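Local atomic coordinates of lipid II:glycine glycyltransferase (PDB entry 6SNR), a protein that probably transfers the first glycine of the pentaglycine cross-bridge from glycyl-tRNA to the lysine of lipid II in staphylococcal peptidoglycan synthesis. Residues I105-D110 / G386-I391. Sequence-based numbering, arbitrary orientation.
Sequences IKIDPD and GEFDYI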
# COMPACT_ATOMS: atom_id res chain seq x y z
N ILE A 105 -7.68 -9.56 -25.79
CA ILE A 105 -6.83 -9.95 -24.65
C ILE A 105 -6.04 -8.69 -24.29
O ILE A 105 -5.21 -8.21 -25.05
CB ILE A 105 -5.84 -11.05 -25.01
CG1 ILE A 105 -6.59 -12.34 -25.38
CG2 ILE A 105 -4.85 -11.30 -23.86
CD1 ILE A 105 -5.72 -13.29 -26.14
N LYS A 106 -6.30 -8.21 -23.08
CA LYS A 106 -5.73 -6.95 -22.59
C LYS A 106 -4.68 -7.27 -21.53
O LYS A 106 -5.01 -7.96 -20.54
CB LYS A 106 -6.83 -6.09 -21.99
CG LYS A 106 -6.34 -4.73 -21.38
CD LYS A 106 -7.49 -3.95 -20.83
CE LYS A 106 -8.48 -3.53 -21.88
NZ LYS A 106 -7.91 -2.63 -22.92
N ILE A 107 -3.48 -6.70 -21.69
CA ILE A 107 -2.43 -6.92 -20.68
C ILE A 107 -1.82 -5.58 -20.24
O ILE A 107 -1.97 -4.56 -20.93
CB ILE A 107 -1.31 -7.82 -21.18
CG1 ILE A 107 -0.47 -7.09 -22.26
CG2 ILE A 107 -1.81 -9.17 -21.73
CD1 ILE A 107 0.75 -7.82 -22.69
N ASP A 108 -1.18 -5.59 -19.06
CA ASP A 108 -0.65 -4.35 -18.46
C ASP A 108 0.44 -4.69 -17.42
O ASP A 108 0.29 -4.37 -16.23
CB ASP A 108 -1.75 -3.39 -17.92
CG ASP A 108 -2.74 -4.01 -16.97
OD1 ASP A 108 -2.70 -5.23 -16.70
OD2 ASP A 108 -3.64 -3.33 -16.49
N PRO A 109 1.52 -5.34 -17.85
CA PRO A 109 2.47 -5.87 -16.90
C PRO A 109 3.23 -4.76 -16.17
O PRO A 109 3.34 -3.65 -16.69
CB PRO A 109 3.39 -6.71 -17.75
CG PRO A 109 3.36 -6.05 -19.10
CD PRO A 109 1.93 -5.61 -19.23
N ASP A 110 3.75 -5.06 -15.00
CA ASP A 110 4.55 -4.09 -14.25
C ASP A 110 5.99 -4.13 -14.75
O ASP A 110 6.85 -4.76 -14.16
CB ASP A 110 4.51 -4.43 -12.77
CG ASP A 110 5.17 -3.38 -11.88
OD1 ASP A 110 5.63 -2.30 -12.36
OD2 ASP A 110 5.26 -3.70 -10.69
N GLY A 386 2.60 0.39 -19.87
CA GLY A 386 1.21 0.63 -20.13
C GLY A 386 0.39 -0.59 -20.52
O GLY A 386 0.69 -1.68 -20.11
N GLU A 387 -0.68 -0.32 -21.25
CA GLU A 387 -1.75 -1.26 -21.55
C GLU A 387 -1.69 -1.64 -23.02
O GLU A 387 -1.50 -0.76 -23.88
CB GLU A 387 -3.10 -0.65 -21.18
CG GLU A 387 -4.27 -1.61 -21.27
CD GLU A 387 -5.51 -0.97 -20.73
OE1 GLU A 387 -5.63 -0.77 -19.50
OE2 GLU A 387 -6.41 -0.68 -21.52
N PHE A 388 -1.85 -2.93 -23.32
CA PHE A 388 -1.76 -3.45 -24.68
C PHE A 388 -2.92 -4.41 -24.93
O PHE A 388 -3.29 -5.19 -24.05
CB PHE A 388 -0.47 -4.27 -24.86
CG PHE A 388 0.81 -3.50 -24.58
CD1 PHE A 388 1.23 -3.29 -23.29
CD2 PHE A 388 1.60 -3.02 -25.63
CE1 PHE A 388 2.36 -2.56 -23.04
CE2 PHE A 388 2.77 -2.32 -25.37
CZ PHE A 388 3.14 -2.08 -24.07
N ASP A 389 -3.45 -4.40 -26.16
CA ASP A 389 -4.58 -5.25 -26.51
C ASP A 389 -4.21 -6.09 -27.73
O ASP A 389 -3.69 -5.56 -28.71
CB ASP A 389 -5.82 -4.44 -26.82
CG ASP A 389 -6.33 -3.67 -25.64
OD1 ASP A 389 -6.67 -4.34 -24.66
OD2 ASP A 389 -6.45 -2.42 -25.73
N TYR A 390 -4.46 -7.40 -27.64
CA TYR A 390 -4.39 -8.30 -28.80
C TYR A 390 -5.83 -8.45 -29.23
O TYR A 390 -6.66 -9.04 -28.54
CB TYR A 390 -3.73 -9.63 -28.47
CG TYR A 390 -3.57 -10.50 -29.69
CD1 TYR A 390 -4.61 -11.30 -30.11
CD2 TYR A 390 -2.38 -10.52 -30.42
CE1 TYR A 390 -4.49 -12.09 -31.24
CE2 TYR A 390 -2.25 -11.33 -31.55
CZ TYR A 390 -3.32 -12.10 -31.94
OH TYR A 390 -3.23 -12.92 -33.06
N ILE A 391 -6.20 -7.84 -30.38
CA ILE A 391 -7.59 -7.66 -30.70
C ILE A 391 -8.10 -8.90 -31.46
O ILE A 391 -7.49 -9.30 -32.46
CB ILE A 391 -7.84 -6.36 -31.53
CG1 ILE A 391 -7.44 -5.14 -30.70
CG2 ILE A 391 -9.29 -6.28 -31.99
CD1 ILE A 391 -7.27 -3.87 -31.52
O HOH W 1 -4.01 -0.82 -17.33
O HOH W 2 2.05 -1.57 -17.75
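Lys106 reaches across to Glu387 and Asp389. Lys106 and Asp389 sit on one face of an antiparallel strand pair, and the end of Glu387, from the loop just before strand 388-391, comes in to join them. The lysine CG stands anti to the backbone N (chi1 178°), and bends at the last two torsions turn the ammonium back onto both acids. NZ makes a salt bridge to Asp389 OD1 at 2.7 Å, on the syn lone pair of that oxygen. A second, to Glu387 OE2 at 2.8 Å, comes from above the carboxylate plane. The aliphatic part of the lysine runs beside Asp389, pointing the same way. Glu401 forms a further salt bridge with NZ, and Tyr397 OH of helix 394-400 hydrogen-bonds Asp389 OD2.

Underneath, the backbones are tightly zipped: Ile105 pairs with Tyr390, and Ile107 with Phe388, each through two hydrogen bonds. On the opposite face Ile107 CG1 packs 3.8 Å from Phe388 CB; Leu123 of helix 117-125 touches both side chains, while Ile105 leans on helix 83-99.

Past Ile107 the direct backbone ladder gives way to water. One molecule donates to both Asp108 OD2 and Glu387 OE1, bridging two acids whose oxygens stand 4.4 Å apart and probably easing their repulsion; Tyr71 also binds that Asp108 oxygen. A second water donates to Pro109 O and Gly386 O, each at 2.7 Å, at the looser end where Gly386 is partly exposed.

Strand 388-391 thus slots between strands 102-107 and 129-130, antiparallel to both, as an inner strand of one of the two mixed sheets of this FemABX-family, acetyltransferase-like fold.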